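Local coordinates for protein Lic12234 (Leptospira interrogans, PDB 4TZH) that is of unknown function but is a leucine-rich repeat protein and putative virulence factor of a pathogen, and probably binds other molecules, at residues 8-13 with 21-26; 35-40 with 61-66; 66-71 with 89-94; 104-109 with 124-129; 113-118 with 130-135. All coordinates share one frame; numbering follows the deposited sequence.

Contact 1 of 5, residues 8-13 with 21-26; sequences KNLSDA and QILDLS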
# COMPACT_ATOMS: atom_id res chain seq x y z
N LYS A 8 -2.23 21.42 -2.80
CA LYS A 8 -3.03 21.01 -1.65
C LYS A 8 -4.52 21.17 -1.91
O LYS A 8 -5.32 20.94 -0.99
CB LYS A 8 -2.61 21.83 -0.41
CG LYS A 8 -1.20 21.51 0.07
CD LYS A 8 -0.83 22.39 1.25
CE LYS A 8 -0.08 21.65 2.33
NZ LYS A 8 -0.28 22.30 3.66
N ASN A 9 -4.88 21.58 -3.14
CA ASN A 9 -6.28 21.81 -3.47
C ASN A 9 -6.60 21.19 -4.82
O ASN A 9 -5.96 21.55 -5.81
CB ASN A 9 -6.57 23.28 -3.43
CG ASN A 9 -8.01 23.58 -3.77
OD1 ASN A 9 -8.40 23.68 -4.93
ND2 ASN A 9 -8.82 23.76 -2.75
N LEU A 10 -7.58 20.29 -4.85
CA LEU A 10 -7.90 19.61 -6.10
C LEU A 10 -8.46 20.56 -7.14
O LEU A 10 -8.06 20.46 -8.30
CB LEU A 10 -8.84 18.42 -5.87
CG LEU A 10 -9.23 17.57 -7.11
CD1 LEU A 10 -8.02 16.95 -7.83
CD2 LEU A 10 -10.24 16.45 -6.76
N SER A 11 -9.37 21.49 -6.75
CA SER A 11 -9.93 22.38 -7.77
C SER A 11 -8.86 23.22 -8.45
O SER A 11 -8.89 23.35 -9.69
CB SER A 11 -11.06 23.22 -7.19
OG SER A 11 -10.73 23.91 -6.00
N ASP A 12 -7.91 23.77 -7.67
CA ASP A 12 -6.80 24.54 -8.24
C ASP A 12 -5.94 23.63 -9.11
O ASP A 12 -5.59 24.04 -10.21
CB ASP A 12 -5.92 25.17 -7.15
CG ASP A 12 -6.51 26.35 -6.41
OD1 ASP A 12 -7.45 26.98 -6.95
OD2 ASP A 12 -5.99 26.69 -5.32
N ALA A 13 -5.66 22.38 -8.68
CA ALA A 13 -4.85 21.43 -9.47
C ALA A 13 -5.49 21.18 -10.81
O ALA A 13 -4.76 21.07 -11.79
CB ALA A 13 -4.67 20.10 -8.73
N GLN A 21 2.46 17.38 -9.87
CA GLN A 21 3.26 16.18 -9.55
C GLN A 21 2.93 15.61 -8.19
O GLN A 21 2.99 14.40 -8.02
CB GLN A 21 4.75 16.49 -9.63
CG GLN A 21 5.16 16.80 -11.06
CD GLN A 21 6.58 17.28 -11.18
OE1 GLN A 21 6.84 18.48 -11.36
NE2 GLN A 21 7.52 16.38 -11.03
N ILE A 22 2.60 16.46 -7.21
CA ILE A 22 2.32 16.02 -5.86
C ILE A 22 1.03 16.66 -5.40
O ILE A 22 0.94 17.89 -5.42
CB ILE A 22 3.45 16.36 -4.88
CG1 ILE A 22 4.82 15.85 -5.39
CG2 ILE A 22 3.13 15.86 -3.46
CD1 ILE A 22 6.01 16.13 -4.45
N LEU A 23 0.06 15.85 -5.00
CA LEU A 23 -1.22 16.36 -4.49
C LEU A 23 -1.40 15.83 -3.08
O LEU A 23 -1.34 14.61 -2.85
CB LEU A 23 -2.38 15.90 -5.37
CG LEU A 23 -3.75 16.44 -4.95
CD1 LEU A 23 -3.87 17.97 -5.22
CD2 LEU A 23 -4.85 15.71 -5.70
N ASP A 24 -1.66 16.74 -2.15
CA ASP A 24 -1.84 16.38 -0.75
C ASP A 24 -3.21 16.85 -0.29
O ASP A 24 -3.44 18.06 -0.14
CB ASP A 24 -0.73 16.98 0.12
CG ASP A 24 -0.82 16.64 1.59
OD1 ASP A 24 -1.78 15.96 1.99
OD2 ASP A 24 0.03 17.13 2.36
N LEU A 25 -4.13 15.88 -0.18
CA LEU A 25 -5.48 16.11 0.31
C LEU A 25 -5.63 15.47 1.68
O LEU A 25 -6.73 15.08 2.05
CB LEU A 25 -6.57 15.60 -0.65
CG LEU A 25 -6.47 16.11 -2.10
CD1 LEU A 25 -7.62 15.47 -2.93
CD2 LEU A 25 -6.50 17.65 -2.18
N SER A 26 -4.55 15.35 2.43
CA SER A 26 -4.68 14.79 3.76
C SER A 26 -5.55 15.70 4.66
O SER A 26 -5.51 16.93 4.51
CB SER A 26 -3.30 14.66 4.40
OG SER A 26 -2.49 13.83 3.57
O HOH W 1 -5.03 19.77 1.59

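Contact 2 of 5, residues 35-40 with 61-66; sequences KEIEQL and GILKNL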
# COMPACT_ATOMS: atom_id res chain seq x y z
N LYS A 35 -13.73 11.56 -8.90
CA LYS A 35 -13.30 10.90 -10.14
C LYS A 35 -12.39 11.78 -10.97
O LYS A 35 -11.59 11.24 -11.73
CB LYS A 35 -14.54 10.46 -10.98
CG LYS A 35 -15.41 9.42 -10.27
CD LYS A 35 -16.62 9.01 -11.10
CE LYS A 35 -17.45 7.93 -10.44
NZ LYS A 35 -18.65 7.60 -11.26
N GLU A 36 -12.48 13.10 -10.80
CA GLU A 36 -11.71 14.08 -11.57
C GLU A 36 -10.21 13.94 -11.29
O GLU A 36 -9.42 14.49 -12.07
CB GLU A 36 -12.20 15.51 -11.33
CG GLU A 36 -13.57 15.79 -11.93
CD GLU A 36 -14.76 15.19 -11.21
OE1 GLU A 36 -14.65 14.91 -9.99
OE2 GLU A 36 -15.81 15.00 -11.87
N ILE A 37 -9.81 13.15 -10.25
CA ILE A 37 -8.40 12.87 -10.02
C ILE A 37 -7.76 12.29 -11.30
O ILE A 37 -6.57 12.51 -11.53
CB ILE A 37 -8.25 11.85 -8.82
CG1 ILE A 37 -6.79 11.71 -8.35
CG2 ILE A 37 -8.82 10.43 -9.16
CD1 ILE A 37 -6.33 12.88 -7.51
N GLU A 38 -8.55 11.58 -12.16
CA GLU A 38 -7.95 11.01 -13.38
C GLU A 38 -7.35 12.06 -14.32
O GLU A 38 -6.58 11.70 -15.21
CB GLU A 38 -8.96 10.17 -14.15
CG GLU A 38 -10.12 10.97 -14.69
CD GLU A 38 -11.09 10.13 -15.49
OE1 GLU A 38 -10.68 9.07 -16.02
OE2 GLU A 38 -12.28 10.51 -15.56
N GLN A 39 -7.73 13.34 -14.15
CA GLN A 39 -7.17 14.38 -15.02
C GLN A 39 -5.68 14.68 -14.72
O GLN A 39 -5.00 15.27 -15.56
CB GLN A 39 -7.97 15.67 -14.92
CG GLN A 39 -9.37 15.54 -15.51
CD GLN A 39 -10.12 16.83 -15.35
OE1 GLN A 39 -9.62 17.92 -15.65
NE2 GLN A 39 -11.34 16.74 -14.88
N LEU A 40 -5.19 14.28 -13.53
CA LEU A 40 -3.83 14.60 -13.11
C LEU A 40 -2.90 13.54 -13.61
O LEU A 40 -2.31 12.78 -12.84
CB LEU A 40 -3.78 14.76 -11.58
CG LEU A 40 -4.80 15.76 -11.00
CD1 LEU A 40 -4.59 15.92 -9.48
CD2 LEU A 40 -4.64 17.15 -11.63
N GLY A 61 -6.64 4.04 -11.54
CA GLY A 61 -5.77 3.32 -12.45
C GLY A 61 -5.24 4.15 -13.61
O GLY A 61 -4.32 3.70 -14.29
N ILE A 62 -5.79 5.37 -13.83
CA ILE A 62 -5.28 6.25 -14.90
C ILE A 62 -3.96 6.89 -14.47
O ILE A 62 -3.20 7.39 -15.32
CB ILE A 62 -6.38 7.31 -15.26
CG1 ILE A 62 -7.69 6.64 -15.73
CG2 ILE A 62 -5.90 8.39 -16.28
CD1 ILE A 62 -7.57 5.69 -16.98
N LEU A 63 -3.71 6.90 -13.16
CA LEU A 63 -2.52 7.55 -12.60
C LEU A 63 -1.29 6.65 -12.75
O LEU A 63 -0.62 6.34 -11.75
CB LEU A 63 -2.77 7.94 -11.14
CG LEU A 63 -4.00 8.77 -10.84
CD1 LEU A 63 -4.08 9.04 -9.32
CD2 LEU A 63 -3.97 10.07 -11.60
N LYS A 64 -0.97 6.28 -13.98
CA LYS A 64 0.10 5.31 -14.23
C LYS A 64 1.50 5.78 -13.85
O LYS A 64 2.38 4.91 -13.71
CB LYS A 64 0.06 4.81 -15.68
CG LYS A 64 0.52 5.84 -16.67
CD LYS A 64 0.58 5.23 -18.08
CE LYS A 64 1.41 6.08 -19.01
NZ LYS A 64 1.86 5.31 -20.21
N ASN A 65 1.71 7.09 -13.60
CA ASN A 65 3.04 7.60 -13.22
C ASN A 65 3.17 7.68 -11.69
O ASN A 65 4.20 8.11 -11.18
CB ASN A 65 3.27 8.99 -13.82
CG ASN A 65 3.21 8.91 -15.32
OD1 ASN A 65 2.36 9.55 -15.96
ND2 ASN A 65 3.98 8.03 -15.89
N LEU A 66 2.13 7.27 -10.96
CA LEU A 66 2.19 7.40 -9.52
C LEU A 66 3.30 6.54 -8.91
O LEU A 66 3.35 5.33 -9.17
CB LEU A 66 0.86 6.94 -8.94
CG LEU A 66 0.44 7.51 -7.61
CD1 LEU A 66 0.27 9.04 -7.65
CD2 LEU A 66 -0.84 6.85 -7.14

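Contact 3 of 5, residues 66-71 with 89-94; sequences LKYLDI and LEVLFL. With ZN (zinc ion), chain E; ZN (zinc ion), chain C.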
# COMPACT_ATOMS: atom_id res chain seq x y z
N LEU A 66 2.13 7.27 -10.96
CA LEU A 66 2.19 7.40 -9.52
C LEU A 66 3.30 6.54 -8.91
O LEU A 66 3.35 5.33 -9.17
CB LEU A 66 0.86 6.94 -8.94
CG LEU A 66 0.44 7.51 -7.61
CD1 LEU A 66 0.27 9.04 -7.65
CD2 LEU A 66 -0.84 6.85 -7.14
N LYS A 67 4.12 7.15 -8.05
CA LYS A 67 5.21 6.46 -7.36
C LYS A 67 4.90 6.28 -5.89
O LYS A 67 5.37 5.31 -5.27
CB LYS A 67 6.52 7.25 -7.44
CG LYS A 67 7.04 7.42 -8.85
CD LYS A 67 8.34 8.26 -8.77
CE LYS A 67 9.48 7.60 -9.48
NZ LYS A 67 10.59 8.57 -9.70
N TYR A 68 4.13 7.19 -5.31
CA TYR A 68 3.89 7.13 -3.86
C TYR A 68 2.41 7.33 -3.59
O TYR A 68 1.81 8.24 -4.17
CB TYR A 68 4.69 8.24 -3.14
CG TYR A 68 6.12 8.36 -3.60
CD1 TYR A 68 7.04 7.36 -3.32
CD2 TYR A 68 6.57 9.51 -4.23
CE1 TYR A 68 8.37 7.48 -3.72
CE2 TYR A 68 7.90 9.64 -4.63
CZ TYR A 68 8.79 8.62 -4.37
OH TYR A 68 10.10 8.72 -4.77
N LEU A 69 1.84 6.49 -2.74
CA LEU A 69 0.42 6.61 -2.43
C LEU A 69 0.30 6.42 -0.93
O LEU A 69 0.64 5.35 -0.38
CB LEU A 69 -0.36 5.52 -3.18
CG LEU A 69 -1.86 5.47 -2.95
CD1 LEU A 69 -2.52 6.82 -3.25
CD2 LEU A 69 -2.48 4.38 -3.84
N ASP A 70 -0.20 7.46 -0.27
CA ASP A 70 -0.40 7.46 1.18
C ASP A 70 -1.89 7.52 1.46
O ASP A 70 -2.50 8.56 1.25
CB ASP A 70 0.31 8.66 1.80
CG ASP A 70 -0.07 8.88 3.25
OD1 ASP A 70 -0.56 7.94 3.87
OD2 ASP A 70 0.13 10.01 3.73
N ILE A 71 -2.45 6.39 1.88
CA ILE A 71 -3.88 6.31 2.24
C ILE A 71 -4.02 5.91 3.68
O ILE A 71 -5.01 5.31 4.08
CB ILE A 71 -4.71 5.34 1.39
CG1 ILE A 71 -4.03 5.05 0.06
CG2 ILE A 71 -6.14 5.89 1.28
CD1 ILE A 71 -4.75 3.94 -0.81
N LEU A 89 4.27 2.31 -8.93
CA LEU A 89 4.18 2.57 -7.49
C LEU A 89 5.32 1.93 -6.73
O LEU A 89 5.55 0.72 -6.88
CB LEU A 89 2.82 2.07 -7.00
CG LEU A 89 2.38 2.64 -5.66
CD1 LEU A 89 2.00 4.11 -5.79
CD2 LEU A 89 1.19 1.87 -5.07
N GLU A 90 6.00 2.71 -5.87
CA GLU A 90 7.17 2.27 -5.11
C GLU A 90 6.89 2.19 -3.63
O GLU A 90 7.52 1.38 -2.93
CB GLU A 90 8.36 3.23 -5.34
CG GLU A 90 8.76 3.29 -6.82
CD GLU A 90 9.99 4.12 -7.15
OE1 GLU A 90 10.70 4.53 -6.21
OE2 GLU A 90 10.29 4.33 -8.34
N VAL A 91 6.00 3.06 -3.12
CA VAL A 91 5.72 3.10 -1.68
C VAL A 91 4.22 3.19 -1.50
O VAL A 91 3.58 4.03 -2.16
CB VAL A 91 6.37 4.32 -1.02
CG1 VAL A 91 6.05 4.37 0.50
CG2 VAL A 91 7.88 4.33 -1.25
N LEU A 92 3.67 2.34 -0.64
CA LEU A 92 2.24 2.33 -0.37
C LEU A 92 2.02 2.31 1.14
O LEU A 92 2.41 1.34 1.82
CB LEU A 92 1.62 1.10 -1.03
CG LEU A 92 0.13 0.89 -0.81
CD1 LEU A 92 -0.70 2.14 -1.17
CD2 LEU A 92 -0.37 -0.28 -1.69
N PHE A 93 1.44 3.39 1.67
CA PHE A 93 1.10 3.46 3.09
C PHE A 93 -0.39 3.15 3.25
O PHE A 93 -1.24 3.92 2.79
CB PHE A 93 1.36 4.85 3.67
CG PHE A 93 2.80 5.26 3.79
CD1 PHE A 93 3.53 4.94 4.93
CD2 PHE A 93 3.36 6.12 2.86
CE1 PHE A 93 4.87 5.35 5.05
CE2 PHE A 93 4.69 6.52 2.98
CZ PHE A 93 5.44 6.11 4.06
N LEU A 94 -0.70 2.01 3.88
CA LEU A 94 -2.07 1.59 4.12
C LEU A 94 -2.30 1.41 5.60
O LEU A 94 -3.33 0.82 5.98
CB LEU A 94 -2.39 0.30 3.38
CG LEU A 94 -2.92 0.53 1.99
CD1 LEU A 94 -2.81 -0.78 1.19
CD2 LEU A 94 -4.42 0.89 2.10
ZN ZN E . 11.98 5.29 -8.69
ZN ZN C . 1.27 11.50 3.28
O HOH W 2 11.55 6.40 -4.53
O HOH W 3 12.01 5.55 -10.76

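Contact 4 of 5, residues 104-109 with 124-129; sequences EEIGEL and TLPKEI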
# COMPACT_ATOMS: atom_id res chain seq x y z
N GLU A 104 -6.05 -9.87 -4.70
CA GLU A 104 -5.00 -10.46 -5.52
C GLU A 104 -4.21 -9.39 -6.28
O GLU A 104 -3.01 -9.57 -6.51
CB GLU A 104 -5.58 -11.51 -6.50
CG GLU A 104 -6.76 -11.04 -7.36
CD GLU A 104 -7.90 -12.02 -7.54
OE1 GLU A 104 -7.64 -13.25 -7.58
OE2 GLU A 104 -9.06 -11.57 -7.63
N GLU A 105 -4.86 -8.25 -6.63
CA GLU A 105 -4.27 -7.16 -7.41
C GLU A 105 -3.12 -6.47 -6.70
O GLU A 105 -2.30 -5.82 -7.36
CB GLU A 105 -5.32 -6.13 -7.86
CG GLU A 105 -6.23 -6.68 -8.96
CD GLU A 105 -7.31 -7.63 -8.51
OE1 GLU A 105 -7.67 -7.59 -7.31
OE2 GLU A 105 -7.82 -8.39 -9.36
N ILE A 106 -3.04 -6.63 -5.37
CA ILE A 106 -1.90 -6.07 -4.65
C ILE A 106 -0.59 -6.63 -5.24
O ILE A 106 0.41 -5.91 -5.32
CB ILE A 106 -1.99 -6.33 -3.11
CG1 ILE A 106 -1.08 -5.35 -2.35
CG2 ILE A 106 -1.71 -7.80 -2.69
CD1 ILE A 106 -1.76 -4.01 -2.09
N GLY A 107 -0.61 -7.89 -5.66
CA GLY A 107 0.55 -8.55 -6.21
C GLY A 107 0.97 -8.05 -7.57
O GLY A 107 2.00 -8.49 -8.07
N GLU A 108 0.18 -7.14 -8.20
CA GLU A 108 0.49 -6.62 -9.52
C GLU A 108 1.29 -5.33 -9.48
O GLU A 108 1.59 -4.75 -10.51
CB GLU A 108 -0.80 -6.41 -10.36
CG GLU A 108 -1.48 -7.70 -10.78
CD GLU A 108 -0.68 -8.56 -11.74
OE1 GLU A 108 0.23 -8.01 -12.42
OE2 GLU A 108 -0.96 -9.78 -11.83
N LEU A 109 1.65 -4.87 -8.28
CA LEU A 109 2.38 -3.61 -8.11
C LEU A 109 3.87 -3.94 -8.29
O LEU A 109 4.63 -4.03 -7.33
CB LEU A 109 2.04 -3.04 -6.73
CG LEU A 109 0.55 -2.71 -6.53
CD1 LEU A 109 0.26 -2.29 -5.10
CD2 LEU A 109 0.07 -1.68 -7.51
N THR A 124 -4.63 -12.91 7.03
CA THR A 124 -3.60 -13.53 6.21
C THR A 124 -3.25 -12.61 5.06
O THR A 124 -3.71 -11.46 5.01
CB THR A 124 -4.02 -14.94 5.72
OG1 THR A 124 -2.85 -15.58 5.20
CG2 THR A 124 -5.15 -14.90 4.67
N LEU A 125 -2.41 -13.09 4.16
CA LEU A 125 -2.04 -12.39 2.95
C LEU A 125 -2.41 -13.29 1.80
O LEU A 125 -2.32 -14.52 1.95
CB LEU A 125 -0.54 -12.11 2.92
CG LEU A 125 -0.02 -11.19 4.03
CD1 LEU A 125 1.50 -11.27 4.13
CD2 LEU A 125 -0.49 -9.77 3.84
N PRO A 126 -2.79 -12.72 0.65
CA PRO A 126 -3.12 -13.58 -0.50
C PRO A 126 -1.86 -14.20 -1.06
O PRO A 126 -0.78 -13.63 -0.91
CB PRO A 126 -3.75 -12.61 -1.51
CG PRO A 126 -3.16 -11.28 -1.19
CD PRO A 126 -2.94 -11.28 0.32
N LYS A 127 -1.98 -15.34 -1.73
CA LYS A 127 -0.81 -16.01 -2.32
C LYS A 127 -0.06 -15.10 -3.30
O LYS A 127 1.16 -15.19 -3.41
CB LYS A 127 -1.22 -17.34 -3.00
CG LYS A 127 -2.23 -17.19 -4.13
CD LYS A 127 -2.79 -18.55 -4.56
CE LYS A 127 -3.80 -18.37 -5.68
NZ LYS A 127 -4.65 -19.58 -5.86
N GLU A 128 -0.80 -14.18 -3.95
CA GLU A 128 -0.26 -13.25 -4.93
C GLU A 128 0.72 -12.25 -4.32
O GLU A 128 1.40 -11.54 -5.06
CB GLU A 128 -1.37 -12.54 -5.72
CG GLU A 128 -2.20 -13.48 -6.59
CD GLU A 128 -3.31 -14.24 -5.90
OE1 GLU A 128 -3.56 -13.98 -4.70
OE2 GLU A 128 -3.96 -15.08 -6.57
N ILE A 129 0.81 -12.18 -2.97
CA ILE A 129 1.79 -11.31 -2.32
C ILE A 129 3.23 -11.69 -2.76
O ILE A 129 4.09 -10.82 -2.84
CB ILE A 129 1.63 -11.33 -0.77
CG1 ILE A 129 2.37 -10.14 -0.11
CG2 ILE A 129 2.13 -12.65 -0.15
CD1 ILE A 129 1.62 -8.88 -0.12

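Contact 5 of 5, residues 113-118 with 130-135; sequences GILYLN and GQLENL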
# COMPACT_ATOMS: atom_id res chain seq x y z
N GLY A 113 8.22 -1.33 -3.38
CA GLY A 113 9.35 -1.62 -2.52
C GLY A 113 9.01 -1.58 -1.05
O GLY A 113 9.61 -2.33 -0.26
N ILE A 114 8.07 -0.71 -0.66
CA ILE A 114 7.75 -0.56 0.76
C ILE A 114 6.26 -0.60 0.91
O ILE A 114 5.54 0.15 0.23
CB ILE A 114 8.33 0.79 1.27
CG1 ILE A 114 9.90 0.78 1.16
CG2 ILE A 114 7.91 1.00 2.74
CD1 ILE A 114 10.65 2.06 1.34
N LEU A 115 5.76 -1.53 1.75
CA LEU A 115 4.33 -1.71 1.95
C LEU A 115 4.04 -1.68 3.45
O LEU A 115 4.52 -2.56 4.17
CB LEU A 115 3.88 -3.02 1.32
CG LEU A 115 2.42 -3.42 1.49
CD1 LEU A 115 1.46 -2.29 1.07
CD2 LEU A 115 2.10 -4.66 0.69
N TYR A 116 3.30 -0.68 3.90
CA TYR A 116 2.95 -0.57 5.32
C TYR A 116 1.50 -0.91 5.50
O TYR A 116 0.61 -0.25 4.94
CB TYR A 116 3.15 0.87 5.80
CG TYR A 116 4.57 1.21 6.18
CD1 TYR A 116 5.07 0.85 7.43
CD2 TYR A 116 5.40 1.88 5.31
CE1 TYR A 116 6.39 1.17 7.80
CE2 TYR A 116 6.70 2.25 5.69
CZ TYR A 116 7.19 1.84 6.91
OH TYR A 116 8.46 2.23 7.27
N LEU A 117 1.24 -1.96 6.26
CA LEU A 117 -0.12 -2.46 6.50
C LEU A 117 -0.39 -2.49 7.99
O LEU A 117 -1.38 -3.14 8.38
CB LEU A 117 -0.30 -3.84 5.88
CG LEU A 117 -0.41 -3.85 4.37
CD1 LEU A 117 -0.12 -5.23 3.81
CD2 LEU A 117 -1.83 -3.40 3.92
N ASN A 118 0.40 -1.77 8.80
CA ASN A 118 0.23 -1.78 10.26
C ASN A 118 -1.19 -1.35 10.63
O ASN A 118 -1.79 -0.53 9.94
CB ASN A 118 1.15 -0.77 10.94
CG ASN A 118 2.54 -0.70 10.39
OD1 ASN A 118 2.75 -0.54 9.17
ND2 ASN A 118 3.50 -0.64 11.30
N GLY A 130 3.45 -12.97 -3.08
CA GLY A 130 4.75 -13.46 -3.51
C GLY A 130 5.18 -12.95 -4.86
O GLY A 130 6.32 -13.19 -5.27
N GLN A 131 4.29 -12.22 -5.57
CA GLN A 131 4.61 -11.65 -6.87
C GLN A 131 5.34 -10.31 -6.75
O GLN A 131 5.81 -9.78 -7.76
CB GLN A 131 3.34 -11.45 -7.71
CG GLN A 131 2.63 -12.75 -8.09
CD GLN A 131 1.25 -12.54 -8.65
OE1 GLN A 131 0.81 -11.43 -8.97
NE2 GLN A 131 0.51 -13.64 -8.77
N LEU A 132 5.43 -9.75 -5.52
CA LEU A 132 6.05 -8.43 -5.31
C LEU A 132 7.56 -8.55 -5.26
O LEU A 132 8.18 -8.42 -4.21
CB LEU A 132 5.48 -7.77 -4.06
CG LEU A 132 3.98 -7.50 -4.15
CD1 LEU A 132 3.47 -6.96 -2.84
CD2 LEU A 132 3.66 -6.49 -5.28
N GLU A 133 8.16 -8.80 -6.43
CA GLU A 133 9.60 -9.09 -6.50
C GLU A 133 10.52 -8.01 -5.98
O GLU A 133 11.64 -8.32 -5.58
CB GLU A 133 10.01 -9.44 -7.94
CG GLU A 133 9.25 -10.61 -8.54
CD GLU A 133 9.73 -11.16 -9.87
OE1 GLU A 133 10.96 -11.21 -10.09
OE2 GLU A 133 8.87 -11.61 -10.65
N ASN A 134 10.07 -6.73 -6.01
CA ASN A 134 10.93 -5.65 -5.58
C ASN A 134 10.67 -5.23 -4.12
O ASN A 134 11.24 -4.26 -3.65
CB ASN A 134 10.71 -4.48 -6.53
CG ASN A 134 11.37 -4.72 -7.86
OD1 ASN A 134 10.72 -4.63 -8.92
ND2 ASN A 134 12.66 -5.02 -7.82
N LEU A 135 9.83 -5.99 -3.40
CA LEU A 135 9.50 -5.60 -2.03
C LEU A 135 10.69 -5.76 -1.12
O LEU A 135 11.26 -6.87 -1.06
CB LEU A 135 8.30 -6.41 -1.56
CG LEU A 135 7.51 -5.81 -0.40
CD1 LEU A 135 6.83 -4.50 -0.82
CD2 LEU A 135 6.51 -6.81 0.12

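Contact 1 of 5, residues 8-13 with 21-26
The backbone of Lys8 lies against that of Asp24: Lys8 CA donates a C-H...O contact to Asp24 O at 3.3 Å, while Lys8 CB and CG rest beside the same oxygen. A water bridges the two carbonyls, 2.8 Å from Lys8 O and 2.9 Å from Asp24 O. Beside this polar edge, toward the core, lie the leucines. With CG anti to the backbone N (chi1 -178°), Leu10 brings CD1 to 4.0 Å from Leu23 CD2, the two side chains crossing at a slant. The other methyl of Leu23, CD1, comes to 4.2 Å from Ala13 CB. Leu25 adds CD2 against Lys8 O at 3.7 Å. Asn9 caps the short helix 10-13: its OD1 takes Asp12 N at 2.8 Å and also Ser11 OG. Lys8 NZ stays 5.3 Å from Asp24 OD2, so no salt bridge forms and any attraction is probably modest; apolar packing, with a hydrated polar rim, holds the N-terminal helix over the first strand of the sheet.

Contact 2 of 5, residues 35-40 with 61-66
On the convex side of the leucine-rich repeat solenoid, the 3-10 segment 35-39 lies beside the end of the next one, at 61-62, and the inverse gamma turn at Leu63; Glu38 and Ile62 touch at the outer surface, Ile37 and Leu63 further in. Glu38 and Ile62 run side by side in the same direction: CB of Glu38 is 4.0 Å from CB of Ile62, and Ile62 CG2 settles on Glu38 O at 3.5 Å. The Glu38 CG sits between backbone N and carbonyl carbon (chi1 65°) and the chain then runs out straight, which carries OE1 to 3.9 Å from Ile62 CG1. Inside, Leu63 crosses Ile37 at about a right angle, Leu63 CD1 lying 3.9 Å from Ile37 CG1. Leu63 CD2, the other methyl, touches two carbonyl oxygens, 3.4 Å from Leu40 O and 3.6 Å from Ile37 O. Ile37 and Leu40 in turn lie on Leu23 of the sheet. The 3-10 segments stack turn on turn, their apolar side chains turned to the core, as in a leucine-rich repeat solenoid.

Contact 3 of 5, residues 66-71 with 89-94
Lys67 and Glu90 both turn CG anti to their own carbonyl carbon (chi1 -63° and -60°) and, extended at chi2 on parallel backbones, run side by side until Lys67 CE lies 3.6 Å from Glu90 OE2. That oxygen binds a zinc ion at 2.0 Å; Lys67 NZ stays 4.5 Å from Glu90 OE2, too far for a salt bridge, and its chain passes beside the metal. A water joins Glu90 OE1 to Tyr68 OH. Along the backbone, strands 68-70 and 91-93 pair in parallel. Lys67 O takes both Glu90 N, at 2.7 Å, and Val91 N; Leu69 N bonds to Val91 O, and Phe93 N to Leu69 O at 2.9 Å. Tyr68 meets Val91 CG2 with its ring edge, CD1 at 3.8 Å, and Asp70 OD1 lies 3.6 Å from Phe93 CB. Asp70 OD2 binds a second zinc ion together with His47, while Asp70 OD1 is held by Ser72. Leu69 CD2 packs on Leu92 CD1 at 3.9 Å. The face of Tyr68, Val91, Asp70 and Phe93 is thus mixed and carries one metal ligand, Asp70; the Leu69 and Leu92 face is aliphatic core.

Contact 4 of 5, residues 104-109 with 124-129
Glu104 and Glu128 make up about half of this meeting by van der Waals contact. The Glu128 carboxylate lies against the aliphatic part of Glu104: Glu128 CD is 3.6 Å from Glu104 CB, and Glu128 CB approaches Glu104 O at 3.5 Å. Glu128 has CG anti to its carbonyl carbon (chi1 -65°) and then bends at chi2 (82°), which folds the carboxylate back along the neighbouring turn. Glu104 OE1 ends 4.2 Å from Glu128 OE2, a closeness of like charges that probably costs some energy, and Lys81, salt-bridged to Glu105 and in a long, weak ion pair with Glu104, may offset part of it. These 3-10 turns stand side by side on the convex side of the leucine-rich repeat solenoid, before strands 114-116 and 137-139. Backbone meets backbone in a C-H...O contact, Gly107 CA to Glu128 O at 3.3 Å, an approach that Gly107 permits by carrying no side chain. The apolar share lies deeper: Ile106 CG2 touches Pro126 CG at 4.1 Å, the two side chains at about a right angle, and Ile129 CD1 at 4.3 Å. Ile106 also packs against Leu92 of the sheet.

Contact 5 of 5, residues 113-118 with 130-135
The flat peptide joining Gly113 to Ile114 is covered on one face by a methyl of Leu135: CD1 stands over it, 3.6 Å from Gly113 O and 4.0 Å from Ile114 N. The Tyr116 ring, further along the strand, has Asn118 OD1 in plane at its edge, in one of two Asn118 conformers, and meets the ring of Phe93 with planes almost parallel. With CG anti to the backbone N (chi1 -158°), Leu135 swings CD1 over the peptide, and the same CD1 also touches Leu115 CB at 3.9 Å. A second leucine, Leu132, comes up more loosely, its CD1 lying 4.4 Å from Leu115 CD2. At the outer end Gly113 CA makes a C-H...O contact to Asn134 O at 3.4 Å, fairly straight with 152° at the hydrogen. Leu132 to Leu135 form a type I turn, closed by Leu135 N on Leu132 O at 3.0 Å, which leads the chain into strand 137-139, at whose start Val136 and Ser137 hydrogen-bond to the backbone of Gly113. Leu135, Leu138, Leu140 and Asn143 follow the LxxLxLxxN pattern of leucine-rich repeats; the arrangement is that of one such repeat entering its strand beside the last.

In the fold
Contact 3, about 6 Å from the centre of the chain, is the one pair joined strand to strand by backbone hydrogen bonds, and it carries metal ligands; contact 1, about 20 Å out, covers the first strand by apolar packing and a water. Contacts 2 and 4 are equivalents on the convex side, but contact 2 packs aliphatic groups, the stem of Glu38 among them, and contact 4 sets two glutamates together. Contact 2 is largely buried; the other four mix buried with more open residues. In contact 5, segment 130-135 continues the 3-10 segment of contact 4, and strand 114-116 lies next to strand 91-93 of contact 3. Leu23 and Leu92 tie sheet to turns across one core of leucines and isoleucines.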